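CAMK/CAMK2 protein kinase (Salpingoeca rosetta, PDB 5IG1) probably catalyses transfer of phosphate from ATP to serine and threonine of target proteins, as the kinase domain of a calcium/calmodulin-dependent protein kinase II. Local coordinates at residues K62-I67 and S89-V94; E76-M81 and V158-F163; Y235-P240 and L252-L257; L185-I190 and A228-C233. One frame throughout, in Å; residues are numbered along the deposited sequence.

Contact 1: K62-I67 and S89-V94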
loop_
_atom_site.group_PDB
_atom_site.type_symbol
_atom_site.label_atom_id
_atom_site.label_comp_id
_atom_site.label_asym_id
_atom_site.label_seq_id
_atom_site.Cartn_x
_atom_site.Cartn_y
_atom_site.Cartn_z
ATOM N N LYS A 62 5.732 18.058 -0.107
ATOM C CA LYS A 62 5.355 16.658 0.029
ATOM C C LYS A 62 5.243 16.009 -1.342
ATOM O O LYS A 62 5.710 14.883 -1.549
ATOM C CB LYS A 62 4.041 16.542 0.805
ATOM C CG LYS A 62 3.757 15.156 1.343
ATOM C CD LYS A 62 2.407 15.111 2.038
ATOM C CE LYS A 62 2.385 16.076 3.220
ATOM N NZ LYS A 62 1.006 16.294 3.759
ATOM N N ILE A 63 4.658 16.726 -2.303
ATOM C CA ILE A 63 4.530 16.193 -3.655
ATOM C C ILE A 63 5.903 15.996 -4.283
ATOM O O ILE A 63 6.191 14.935 -4.850
ATOM C CB ILE A 63 3.642 17.110 -4.515
ATOM C CG1 ILE A 63 2.185 17.006 -4.063
ATOM C CG2 ILE A 63 3.783 16.759 -5.982
ATOM C CD1 ILE A 63 1.312 18.098 -4.591
ATOM N N LYS A 64 6.771 17.011 -4.193
ATOM C CA LYS A 64 8.111 16.887 -4.764
ATOM C C LYS A 64 8.874 15.731 -4.130
ATOM O O LYS A 64 9.630 15.024 -4.810
ATOM C CB LYS A 64 8.880 18.198 -4.597
ATOM C CG LYS A 64 8.195 19.402 -5.236
ATOM C CD LYS A 64 9.203 20.418 -5.752
ATOM C CE LYS A 64 10.048 20.991 -4.631
ATOM N NZ LYS A 64 9.225 21.805 -3.699
ATOM N N ARG A 65 8.684 15.523 -2.825
ATOM C CA ARG A 65 9.246 14.349 -2.168
ATOM C C ARG A 65 8.721 13.074 -2.813
ATOM O O ARG A 65 9.489 12.157 -3.134
ATOM C CB ARG A 65 8.905 14.378 -0.676
ATOM C CG ARG A 65 9.990 13.845 0.225
ATOM C CD ARG A 65 9.474 13.491 1.613
ATOM N NE ARG A 65 8.348 14.316 2.037
ATOM C CZ ARG A 65 8.457 15.551 2.513
ATOM N NH1 ARG A 65 9.646 16.118 2.616
ATOM N NH2 ARG A 65 7.374 16.225 2.880
ATOM N N GLU A 66 7.403 13.005 -3.019
ATOM C CA GLU A 66 6.823 11.840 -3.673
ATOM C C GLU A 66 7.435 11.618 -5.047
ATOM O O GLU A 66 7.630 10.473 -5.463
ATOM C CB GLU A 66 5.311 12.003 -3.780
ATOM C CG GLU A 66 4.596 10.827 -4.402
ATOM C CD GLU A 66 3.122 11.104 -4.601
ATOM O OE1 GLU A 66 2.624 12.095 -4.018
ATOM O OE2 GLU A 66 2.466 10.341 -5.342
ATOM N N ILE A 67 7.767 12.697 -5.753
ATOM C CA ILE A 67 8.322 12.570 -7.096
ATOM C C ILE A 67 9.739 12.021 -7.037
ATOM O O ILE A 67 10.112 11.134 -7.816
ATOM C CB ILE A 67 8.274 13.925 -7.820
ATOM C CG1 ILE A 67 6.823 14.356 -8.029
ATOM C CG2 ILE A 67 9.036 13.854 -9.127
ATOM C CD1 ILE A 67 6.677 15.776 -8.505
ATOM N N SER A 89 0.386 25.700 -12.713
ATOM C CA SER A 89 -0.908 25.513 -12.068
ATOM C C SER A 89 -1.130 24.077 -11.613
ATOM O O SER A 89 -1.958 23.823 -10.733
ATOM C CB SER A 89 -2.035 25.931 -13.017
ATOM O OG SER A 89 -2.047 25.109 -14.170
ATOM N N HIS A 90 -0.403 23.129 -12.202
ATOM C CA HIS A 90 -0.645 21.725 -11.921
ATOM C C HIS A 90 0.660 20.950 -11.820
ATOM O O HIS A 90 1.680 21.317 -12.412
ATOM C CB HIS A 90 -1.520 21.065 -12.994
ATOM C CG HIS A 90 -2.951 21.496 -12.965
ATOM N ND1 HIS A 90 -3.403 22.619 -13.623
ATOM C CD2 HIS A 90 -4.036 20.946 -12.368
ATOM C CE1 HIS A 90 -4.704 22.747 -13.428
ATOM N NE2 HIS A 90 -5.113 21.744 -12.671
ATOM N N PHE A 91 0.603 19.885 -11.029
ATOM C CA PHE A 91 1.512 18.755 -11.096
ATOM C C PHE A 91 0.857 17.668 -11.934
ATOM O O PHE A 91 -0.349 17.426 -11.813
ATOM C CB PHE A 91 1.807 18.192 -9.705
ATOM C CG PHE A 91 2.953 18.848 -9.004
ATOM C CD1 PHE A 91 4.243 18.710 -9.480
ATOM C CD2 PHE A 91 2.742 19.569 -7.839
ATOM C CE1 PHE A 91 5.300 19.300 -8.824
ATOM C CE2 PHE A 91 3.798 20.161 -7.176
ATOM C CZ PHE A 91 5.078 20.027 -7.670
ATOM N N TYR A 92 1.652 17.014 -12.777
ATOM C CA TYR A 92 1.206 15.835 -13.514
ATOM C C TYR A 92 2.193 14.715 -13.238
ATOM O O TYR A 92 3.351 14.787 -13.665
ATOM C CB TYR A 92 1.099 16.114 -15.009
ATOM C CG TYR A 92 0.169 17.250 -15.341
ATOM C CD1 TYR A 92 -1.199 17.034 -15.494
ATOM C CD2 TYR A 92 0.656 18.542 -15.495
ATOM C CE1 TYR A 92 -2.054 18.082 -15.797
ATOM C CE2 TYR A 92 -0.186 19.588 -15.806
ATOM C CZ TYR A 92 -1.538 19.356 -15.955
ATOM O OH TYR A 92 -2.368 20.408 -16.253
ATOM N N LEU A 93 1.747 13.694 -12.517
ATOM C CA LEU A 93 2.588 12.552 -12.177
ATOM C C LEU A 93 2.134 11.375 -13.037
ATOM O O LEU A 93 1.169 10.686 -12.703
ATOM C CB LEU A 93 2.503 12.234 -10.687
ATOM C CG LEU A 93 2.760 13.380 -9.703
ATOM C CD1 LEU A 93 3.062 12.835 -8.321
ATOM C CD2 LEU A 93 3.886 14.264 -10.172
ATOM N N VAL A 94 2.833 11.148 -14.142
ATOM C CA VAL A 94 2.482 10.064 -15.051
ATOM C C VAL A 94 2.981 8.750 -14.466
ATOM O O VAL A 94 4.154 8.631 -14.101
ATOM C CB VAL A 94 3.070 10.316 -16.448
ATOM C CG1 VAL A 94 2.763 9.150 -17.367
ATOM C CG2 VAL A 94 2.515 11.613 -17.025
#

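Contact 2: E76-M81 and V158-F163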
loop_
_atom_site.group_PDB
_atom_site.type_symbol
_atom_site.label_atom_id
_atom_site.label_comp_id
_atom_site.label_asym_id
_atom_site.label_seq_id
_atom_site.Cartn_x
_atom_site.Cartn_y
_atom_site.Cartn_z
ATOM N N GLU A 76 9.089 -4.316 -10.128
ATOM C CA GLU A 76 7.927 -4.909 -10.782
ATOM C C GLU A 76 6.653 -4.695 -9.968
ATOM O O GLU A 76 5.574 -4.479 -10.534
ATOM C CB GLU A 76 8.179 -6.399 -11.024
ATOM C CG GLU A 76 6.953 -7.204 -11.440
ATOM C CD GLU A 76 6.382 -6.765 -12.775
ATOM O OE1 GLU A 76 5.186 -6.403 -12.825
ATOM O OE2 GLU A 76 7.133 -6.776 -13.774
ATOM N N HIS A 77 6.753 -4.737 -8.640
ATOM C CA HIS A 77 5.585 -4.647 -7.775
ATOM C C HIS A 77 5.426 -3.271 -7.148
ATOM O O HIS A 77 4.794 -3.133 -6.092
ATOM C CB HIS A 77 5.649 -5.741 -6.715
ATOM C CG HIS A 77 5.709 -7.110 -7.308
ATOM N ND1 HIS A 77 4.679 -7.636 -8.057
ATOM C CD2 HIS A 77 6.697 -8.033 -7.324
ATOM C CE1 HIS A 77 5.016 -8.840 -8.477
ATOM N NE2 HIS A 77 6.236 -9.105 -8.047
ATOM N N ILE A 78 5.995 -2.253 -7.785
ATOM C CA ILE A 78 5.772 -0.856 -7.448
ATOM C C ILE A 78 5.286 -0.174 -8.714
ATOM O O ILE A 78 5.957 -0.246 -9.751
ATOM C CB ILE A 78 7.050 -0.180 -6.931
ATOM C CG1 ILE A 78 7.543 -0.856 -5.657
ATOM C CG2 ILE A 78 6.804 1.296 -6.688
ATOM C CD1 ILE A 78 8.864 -0.320 -5.202
ATOM N N VAL A 79 4.123 0.473 -8.636
ATOM C CA VAL A 79 3.587 1.236 -9.759
ATOM C C VAL A 79 4.611 2.273 -10.198
ATOM O O VAL A 79 4.875 3.241 -9.479
ATOM C CB VAL A 79 2.254 1.910 -9.401
ATOM C CG1 VAL A 79 1.824 2.823 -10.536
ATOM C CG2 VAL A 79 1.187 0.865 -9.121
ATOM N N SER A 80 5.184 2.079 -11.382
ATOM C CA SER A 80 6.298 2.897 -11.832
ATOM C C SER A 80 5.811 4.257 -12.305
ATOM O O SER A 80 4.899 4.348 -13.135
ATOM C CB SER A 80 7.063 2.196 -12.957
ATOM O OG SER A 80 7.914 1.183 -12.442
ATOM N N MET A 81 6.432 5.313 -11.784
ATOM C CA MET A 81 6.214 6.659 -12.295
ATOM C C MET A 81 7.053 6.845 -13.552
ATOM O O MET A 81 8.288 6.869 -13.488
ATOM C CB MET A 81 6.571 7.706 -11.248
ATOM C CG MET A 81 6.202 9.109 -11.674
ATOM S SD MET A 81 6.667 10.339 -10.459
ATOM C CE MET A 81 8.450 10.236 -10.587
ATOM N N VAL A 158 0.523 -7.902 -7.962
ATOM C CA VAL A 158 0.205 -6.867 -6.988
ATOM C C VAL A 158 1.285 -5.798 -7.050
ATOM O O VAL A 158 2.483 -6.105 -7.079
ATOM C CB VAL A 158 0.094 -7.461 -5.577
ATOM C CG1 VAL A 158 -0.138 -6.361 -4.556
ATOM C CG2 VAL A 158 -1.023 -8.490 -5.527
ATOM N N LYS A 159 0.862 -4.538 -7.081
ATOM C CA LYS A 159 1.764 -3.398 -7.121
ATOM C C LYS A 159 1.369 -2.423 -6.028
ATOM O O LYS A 159 0.189 -2.079 -5.906
ATOM C CB LYS A 159 1.713 -2.708 -8.483
ATOM C CG LYS A 159 2.314 -3.520 -9.620
ATOM C CD LYS A 159 2.036 -2.849 -10.949
ATOM C CE LYS A 159 2.662 -3.615 -12.093
ATOM N NZ LYS A 159 4.085 -3.236 -12.294
ATOM N N ILE A 160 2.345 -1.983 -5.224
ATOM C CA ILE A 160 2.079 -0.972 -4.209
ATOM C C ILE A 160 2.242 0.399 -4.847
ATOM O O ILE A 160 2.897 0.553 -5.882
ATOM C CB ILE A 160 2.983 -1.131 -2.973
ATOM C CG1 ILE A 160 4.424 -0.769 -3.302
ATOM C CG2 ILE A 160 2.917 -2.562 -2.455
ATOM C CD1 ILE A 160 5.353 -0.901 -2.104
ATOM N N THR A 161 1.632 1.409 -4.234
ATOM C CA THR A 161 1.563 2.726 -4.860
ATOM C C THR A 161 1.335 3.787 -3.785
ATOM O O THR A 161 1.352 3.500 -2.585
ATOM C CB THR A 161 0.464 2.754 -5.922
ATOM O OG1 THR A 161 0.437 4.038 -6.557
ATOM C CG2 THR A 161 -0.890 2.480 -5.284
ATOM N N ASP A 162 1.126 5.025 -4.238
ATOM C CA ASP A 162 0.933 6.193 -3.380
ATOM C C ASP A 162 2.066 6.361 -2.366
ATOM O O ASP A 162 1.933 5.975 -1.201
ATOM C CB ASP A 162 -0.420 6.115 -2.672
ATOM C CG ASP A 162 -0.741 7.375 -1.896
ATOM O OD1 ASP A 162 -0.087 8.412 -2.158
ATOM O OD2 ASP A 162 -1.643 7.336 -1.029
ATOM N N PHE A 163 3.187 6.941 -2.799
ATOM C CA PHE A 163 4.298 7.268 -1.913
ATOM C C PHE A 163 4.261 8.721 -1.437
ATOM O O PHE A 163 5.307 9.294 -1.117
ATOM C CB PHE A 163 5.628 6.970 -2.605
ATOM C CG PHE A 163 5.883 5.511 -2.805
ATOM C CD1 PHE A 163 5.372 4.851 -3.906
ATOM C CD2 PHE A 163 6.625 4.794 -1.886
ATOM C CE1 PHE A 163 5.603 3.501 -4.089
ATOM C CE2 PHE A 163 6.859 3.450 -2.060
ATOM C CZ PHE A 163 6.347 2.799 -3.162
#

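Contact 3: Y235-P240 and L252-L257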
loop_
_atom_site.group_PDB
_atom_site.type_symbol
_atom_site.label_atom_id
_atom_site.label_comp_id
_atom_site.label_asym_id
_atom_site.label_seq_id
_atom_site.Cartn_x
_atom_site.Cartn_y
_atom_site.Cartn_z
ATOM N N TYR A 235 -4.591 -7.697 20.183
ATOM C CA TYR A 235 -5.311 -8.372 19.114
ATOM C C TYR A 235 -5.256 -9.865 19.402
ATOM O O TYR A 235 -4.482 -10.324 20.246
ATOM C CB TYR A 235 -4.719 -8.052 17.739
ATOM C CG TYR A 235 -3.436 -8.790 17.476
ATOM C CD1 TYR A 235 -2.223 -8.298 17.937
ATOM C CD2 TYR A 235 -3.438 -9.990 16.776
ATOM C CE1 TYR A 235 -1.046 -8.979 17.707
ATOM C CE2 TYR A 235 -2.270 -10.677 16.543
ATOM C CZ TYR A 235 -1.077 -10.170 17.009
ATOM O OH TYR A 235 0.086 -10.860 16.774
ATOM N N ASP A 236 -6.075 -10.629 18.684
ATOM C CA ASP A 236 -6.171 -12.057 18.955
ATOM C C ASP A 236 -6.545 -12.798 17.682
ATOM O O ASP A 236 -6.845 -12.196 16.650
ATOM C CB ASP A 236 -7.188 -12.347 20.066
ATOM C CG ASP A 236 -8.486 -11.591 19.877
ATOM O OD1 ASP A 236 -8.488 -10.602 19.111
ATOM O OD2 ASP A 236 -9.499 -11.974 20.503
ATOM N N PHE A 237 -6.518 -14.120 17.772
ATOM C CA PHE A 237 -6.956 -14.986 16.690
ATOM C C PHE A 237 -8.255 -15.668 17.100
ATOM O O PHE A 237 -8.223 -16.805 17.583
ATOM C CB PHE A 237 -5.874 -16.014 16.363
ATOM C CG PHE A 237 -4.576 -15.404 15.913
ATOM C CD1 PHE A 237 -4.572 -14.327 15.047
ATOM C CD2 PHE A 237 -3.365 -15.902 16.359
ATOM C CE1 PHE A 237 -3.385 -13.764 14.627
ATOM C CE2 PHE A 237 -2.175 -15.340 15.947
ATOM C CZ PHE A 237 -2.185 -14.268 15.085
ATOM N N PRO A 238 -9.406 -15.015 16.935
ATOM C CA PRO A 238 -10.657 -15.601 17.433
ATOM C C PRO A 238 -11.052 -16.856 16.671
ATOM O O PRO A 238 -10.849 -16.962 15.458
ATOM C CB PRO A 238 -11.687 -14.483 17.220
ATOM C CG PRO A 238 -10.879 -13.228 17.070
ATOM C CD PRO A 238 -9.615 -13.662 16.396
ATOM N N SER A 239 -11.610 -17.813 17.407
ATOM C CA SER A 239 -12.278 -18.966 16.812
ATOM C C SER A 239 -13.634 -18.519 16.266
ATOM O O SER A 239 -14.218 -17.565 16.776
ATOM C CB SER A 239 -12.450 -20.086 17.840
ATOM O OG SER A 239 -11.196 -20.544 18.314
ATOM N N PRO A 240 -14.149 -19.200 15.229
ATOM C CA PRO A 240 -13.580 -20.349 14.522
ATOM C C PRO A 240 -12.740 -19.983 13.302
ATOM O O PRO A 240 -12.128 -20.875 12.716
ATOM C CB PRO A 240 -14.826 -21.107 14.080
ATOM C CG PRO A 240 -15.776 -20.013 13.743
ATOM C CD PRO A 240 -15.507 -18.900 14.741
ATOM N N LEU A 252 3.757 -15.796 11.713
ATOM C CA LEU A 252 4.259 -14.720 10.865
ATOM C C LEU A 252 3.616 -13.392 11.237
ATOM O O LEU A 252 4.296 -12.363 11.308
ATOM C CB LEU A 252 4.010 -15.051 9.393
ATOM C CG LEU A 252 4.551 -14.035 8.381
ATOM C CD1 LEU A 252 6.043 -13.841 8.580
ATOM C CD2 LEU A 252 4.258 -14.448 6.940
ATOM N N ILE A 253 2.306 -13.399 11.492
ATOM C CA ILE A 253 1.621 -12.179 11.908
ATOM C C ILE A 253 2.104 -11.737 13.282
ATOM O O ILE A 253 2.352 -10.548 13.512
ATOM C CB ILE A 253 0.098 -12.390 11.892
ATOM C CG1 ILE A 253 -0.385 -12.659 10.467
ATOM C CG2 ILE A 253 -0.602 -11.183 12.492
ATOM C CD1 ILE A 253 -1.847 -13.060 10.390
ATOM N N LYS A 254 2.234 -12.681 14.222
ATOM C CA LYS A 254 2.761 -12.341 15.540
ATOM C C LYS A 254 4.115 -11.655 15.424
ATOM O O LYS A 254 4.415 -10.722 16.177
ATOM C CB LYS A 254 2.873 -13.594 16.412
ATOM C CG LYS A 254 1.565 -14.053 17.044
ATOM C CD LYS A 254 1.275 -13.317 18.347
ATOM C CE LYS A 254 -0.045 -13.778 18.959
ATOM N NZ LYS A 254 -0.474 -12.904 20.086
ATOM N N ALA A 255 4.937 -12.091 14.465
ATOM C CA ALA A 255 6.253 -11.486 14.289
ATOM C C ALA A 255 6.147 -10.113 13.643
ATOM O O ALA A 255 6.798 -9.161 14.085
ATOM C CB ALA A 255 7.148 -12.403 13.456
ATOM N N MET A 256 5.328 -9.993 12.595
ATOM C CA MET A 256 5.144 -8.702 11.940
ATOM C C MET A 256 4.503 -7.683 12.870
ATOM O O MET A 256 4.719 -6.478 12.706
ATOM C CB MET A 256 4.292 -8.866 10.684
ATOM C CG MET A 256 4.944 -9.661 9.575
ATOM S SD MET A 256 3.892 -9.748 8.122
ATOM C CE MET A 256 4.932 -10.690 7.021
ATOM N N LEU A 257 3.705 -8.135 13.833
ATOM C CA LEU A 257 3.070 -7.250 14.808
ATOM C C LEU A 257 3.820 -7.229 16.133
ATOM O O LEU A 257 3.205 -7.186 17.203
ATOM C CB LEU A 257 1.618 -7.657 15.023
ATOM C CG LEU A 257 0.705 -7.468 13.811
ATOM C CD1 LEU A 257 -0.723 -7.912 14.133
ATOM C CD2 LEU A 257 0.731 -6.018 13.351
#

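Contact 4: L185-I190 and A228-C233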
loop_
_atom_site.group_PDB
_atom_site.type_symbol
_atom_site.label_atom_id
_atom_site.label_comp_id
_atom_site.label_asym_id
_atom_site.label_seq_id
_atom_site.Cartn_x
_atom_site.Cartn_y
_atom_site.Cartn_z
ATOM N N LEU A 185 -1.437 2.020 11.704
ATOM C CA LEU A 185 -0.355 2.739 12.361
ATOM C C LEU A 185 0.473 1.806 13.233
ATOM O O LEU A 185 -0.062 0.952 13.943
ATOM C CB LEU A 185 -0.916 3.879 13.209
ATOM C CG LEU A 185 -1.406 5.096 12.431
ATOM C CD1 LEU A 185 -2.054 6.099 13.352
ATOM C CD2 LEU A 185 -0.241 5.712 11.699
ATOM N N SER A 186 1.784 1.976 13.173
ATOM C CA SER A 186 2.685 1.230 14.032
ATOM C C SER A 186 2.697 1.836 15.431
ATOM O O SER A 186 2.451 3.034 15.598
ATOM C CB SER A 186 4.091 1.244 13.453
ATOM O OG SER A 186 4.315 2.462 12.769
ATOM N N PRO A 187 2.970 1.028 16.457
ATOM C CA PRO A 187 2.989 1.585 17.818
ATOM C C PRO A 187 4.016 2.693 17.971
ATOM O O PRO A 187 3.764 3.685 18.663
ATOM C CB PRO A 187 3.317 0.364 18.691
ATOM C CG PRO A 187 3.061 -0.822 17.830
ATOM C CD PRO A 187 3.372 -0.387 16.443
ATOM N N GLU A 188 5.167 2.553 17.313
ATOM C CA GLU A 188 6.218 3.561 17.415
ATOM C C GLU A 188 5.759 4.908 16.871
ATOM O O GLU A 188 6.128 5.961 17.407
ATOM C CB GLU A 188 7.460 3.079 16.672
ATOM C CG GLU A 188 7.178 2.690 15.234
ATOM C CD GLU A 188 7.635 1.292 14.914
ATOM O OE1 GLU A 188 7.027 0.337 15.442
ATOM O OE2 GLU A 188 8.614 1.144 14.147
ATOM N N VAL A 189 4.965 4.900 15.800
ATOM C CA VAL A 189 4.470 6.158 15.257
ATOM C C VAL A 189 3.419 6.756 16.183
ATOM O O VAL A 189 3.367 7.976 16.382
ATOM C CB VAL A 189 3.938 5.950 13.827
ATOM C CG1 VAL A 189 3.247 7.208 13.321
ATOM C CG2 VAL A 189 5.083 5.558 12.898
ATOM N N ILE A 190 2.578 5.911 16.781
ATOM C CA ILE A 190 1.575 6.415 17.713
ATOM C C ILE A 190 2.254 7.043 18.922
ATOM O O ILE A 190 1.861 8.122 19.384
ATOM C CB ILE A 190 0.604 5.289 18.114
ATOM C CG1 ILE A 190 -0.238 4.874 16.910
ATOM C CG2 ILE A 190 -0.292 5.724 19.255
ATOM C CD1 ILE A 190 -1.208 3.777 17.207
ATOM N N ALA A 228 -4.638 2.888 21.597
ATOM C CA ALA A 228 -4.330 2.103 22.788
ATOM C C ALA A 228 -4.176 0.625 22.445
ATOM O O ALA A 228 -3.220 -0.027 22.882
ATOM C CB ALA A 228 -5.415 2.304 23.845
ATOM N N GLN A 229 -5.114 0.079 21.660
ATOM C CA GLN A 229 -5.016 -1.316 21.237
ATOM C C GLN A 229 -3.723 -1.567 20.475
ATOM O O GLN A 229 -3.098 -2.624 20.626
ATOM C CB GLN A 229 -6.208 -1.704 20.356
ATOM C CG GLN A 229 -7.579 -1.674 21.006
ATOM C CD GLN A 229 -8.687 -1.977 20.007
ATOM O OE1 GLN A 229 -9.784 -1.421 20.086
ATOM N NE2 GLN A 229 -8.403 -2.869 19.063
ATOM N N ILE A 230 -3.317 -0.614 19.635
ATOM C CA ILE A 230 -2.115 -0.809 18.835
ATOM C C ILE A 230 -0.869 -0.753 19.713
ATOM O O ILE A 230 0.043 -1.577 19.571
ATOM C CB ILE A 230 -2.063 0.225 17.697
ATOM C CG1 ILE A 230 -3.233 -0.003 16.734
ATOM C CG2 ILE A 230 -0.718 0.167 16.986
ATOM C CD1 ILE A 230 -3.265 0.943 15.555
ATOM N N LYS A 231 -0.815 0.206 20.641
ATOM C CA LYS A 231 0.353 0.338 21.506
ATOM C C LYS A 231 0.546 -0.908 22.361
ATOM O O LYS A 231 1.649 -1.461 22.435
ATOM C CB LYS A 231 0.222 1.580 22.391
ATOM C CG LYS A 231 0.353 2.897 21.646
ATOM C CD LYS A 231 0.464 4.075 22.604
ATOM C CE LYS A 231 -0.825 4.303 23.372
ATOM N NZ LYS A 231 -0.721 5.484 24.276
ATOM N N ASN A 232 -0.521 -1.366 23.011
ATOM C CA ASN A 232 -0.454 -2.556 23.848
ATOM C C ASN A 232 -0.535 -3.846 23.046
ATOM O O ASN A 232 -0.527 -4.927 23.644
ATOM C CB ASN A 232 -1.569 -2.528 24.894
ATOM C CG ASN A 232 -1.462 -1.339 25.824
ATOM O OD1 ASN A 232 -0.886 -1.435 26.907
ATOM N ND2 ASN A 232 -2.013 -0.207 25.404
ATOM N N CYS A 233 -0.618 -3.755 21.717
ATOM C CA CYS A 233 -0.656 -4.928 20.844
ATOM C C CYS A 233 -1.811 -5.860 21.221
ATOM O O CYS A 233 -1.652 -7.078 21.319
ATOM C CB CYS A 233 0.683 -5.664 20.872
ATOM S SG CYS A 233 1.009 -6.642 19.407
#

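Contact 1: K62-I67 and S89-V94
Ile63 faces Phe91 with their CA atoms 8.4 Å apart, and Ile67 faces Leu93 with CA atoms 7.7 Å apart, so one helical turn keeps step with two strand residues. The short axes of helix 62-67 and strand 90-94 point nearly the same way, 22° apart, and come no closer than 10.7 Å, a separation bridged by side chains. Phe91 supplies the broadest surface. Over the centre of its ring stands the CG2 methyl of Ile63, 3.6 Å from the Phe91 centroid and 13° off the normal, which defines a CH-pi contact. Ile67 reaches the same ring obliquely, its CD1 3.8 Å from Phe91 CE1. That methyl is shared, since Ile67 CD1 also meets Leu93 CD2 at 3.6 Å. The CG methylene of Lys64 comes near Phe91 CZ, while the amine, at the end of a bent chain, bonds Asn61. An alanine in place of Phe91 would probably open a gap beneath the helix and leave Ile63 CG2 and Ile67 CD1 without their aromatic partner. With CG anti to the backbone N (chi1 -178°) and the chain extended beyond it, Glu66 carries its carboxylate past Leu93, OE2 3.9 Å from Leu93 CD1, to a salt bridge with Lys48 of strand 44-51. Helix 57-72 packed on the antiparallel sheet is the αC helix of the kinase N-lobe, and the Glu66-Lys48 pair is the hallmark of its inward position.

Contact 2: E76-M81 and V158-F163
Lys159 and Glu76 cross obliquely, and the lysine amine grips the glutamate residue mainly by its backbone: Lys159 NZ bonds Glu76 O at 2.6 Å, with only a weak, long salt bridge to Glu76 OE1 at 3.4 Å. The lysine chain runs extended to CE and then bends at chi4 (-85°), which brings NZ in front of Glu76 O, 20° from the carbonyl plane. Glu96 gives the same amine a second salt bridge. A methionine in place of Lys159 would probably leave Glu76 O and the Glu96 carboxylate without their charged partner. On the neighbouring residue the imidazole of His77 turns its edge to the strand, and ND1 donates to Val158 O at 2.9 Å, a bent bond with 133° at the hydrogen. Glu76 CG lies over one face of that ring. Segment 76-81 is the αC-β4 loop of the kinase fold, joined here to the strand leading into the Asp162-Phe163-Gly164 (DFG) motif. A single bridge pairs Ile78 with Ile160: Ile160 N bonds His77 O at 2.8 Å, and Val79 N bonds Ile160 O at 3.0 Å along a nearly straight path. Ile78 and Ile160 lie side by side, pointing the same way, with their CG1 atoms 3.9 Å apart. Across Phe163 the Ile78 chain runs at about a right angle, its CG2 3.6 Å from Phe163 CE1. Phe163 also meets His139 edge-to-face and touches Cys70, consistent with the regulatory spine of kinases.

Contact 3: Y235-P240 and L252-L257
Tyr235 lays one ring face over the CD1 methyl of Leu257, a knob against the ring. The methyl stands 3.6 Å above the ring plane of Tyr235, offset toward the rim, and its line to the centroid is 17° off the normal, which meets the criterion for a CH-pi contact. Tyr235 has CB directed at the helix and CG between the backbone N and the carbonyl carbon (chi1 76°); the ring meets Leu257, the first residue to leave helical geometry. The Tyr235 hydroxyl settles into the hollow made by the Lys254 chain and backbone, with OH 3.2 Å from Lys254 CD and 3.3 Å from Lys254 CA. The bend at chi2 (-85°) puts Lys254 CD beside the Tyr235 hydroxyl. Phe237 takes the next place along the loop. Its CE2 reaches Lys254 CE at 4.0 Å by an oblique approach, while its CZ edge meets the CG2 methyl of Ile253 at 4.3 Å. The two aromatic residues also fit each other: Phe237 CE1 lies at the edge of the Tyr235 ring, in its plane. Tyr235 and Phe237, from the loop between the αG helix (223-231) and the αH helix (247-256) of the kinase C-lobe, thus cover one flank of the end of helix 247-256. Trp242 meets both Phe237 and Ile253; from helix 198-213, Leu212 packs on Ile253 and Trp202 on Leu257, while Tyr209 OH bonds Asp236 O.

Contact 4: L185-I190 and A228-C233
Pro187 is the central residue of Ser186-Pro187-Glu188, the form taken here by the APE motif that closes the activation segment of protein kinases, and it packs on the end of helix 223-231, the αG helix of the C-lobe. Glu188, whose CB points away from this contact, forms a salt bridge through OE1 with Arg264, the pairing expected of that motif. The two backbones come close, with the CA atoms of Pro187 and Lys231 4.7 Å apart. Ile230 is the knob: its CG2, anti to the backbone N, lies in a hollow formed by Leu185, Pro187 and Ile190. That methyl is 3.6 Å from Ile190 CD1 and 4.0 Å from Pro187 CG, and the Ile230 chain crosses both partners at about a right angle. Leu185 O borders the same methyl. Beyond it the CG2 branch of Ile190 meets Lys231 at the methylenes CG and CD, each 3.8 Å away, an oblique crossing in which the aliphatic stem and not the amine does the touching. Trp202 of helix 198-213 touches both Pro187 and Ile230, which ties the contact to the core of the lobe. Helix 223-231 finishes in a Schellman motif at Cys233, whose phi is positive. Within the last turn, Ala228 O accepts two donors from opposite faces of its plane, Asn232 N at 3.0 Å and Asn232 ND2 at 2.8 Å, the latter almost straight at 176°.

In the fold
Contacts 1 and 2 form one continuous region although their centres lie 16 Å apart: Met81 CG touches Val94 O at 3.2 Å, and Glu66 CG meets Phe163 C at 3.7 Å, so helix 57-72 is in direct touch with the DFG segment. In contact 1 the Phe91 side chain is about 11 Å from that of Lys53, a predicted ATP-binding residue; contact 2 brings in the DFG motif, which in kinases borders the nucleotide site. Contacts 3 and 4, with centres 15 Å apart, belong to the C-lobe and meet where Leu257 O approaches Cys233 SG at 3.2 Å. The extremes are contacts 1 and 3, whose centres are 38 Å apart on opposite sides of the chain's centre.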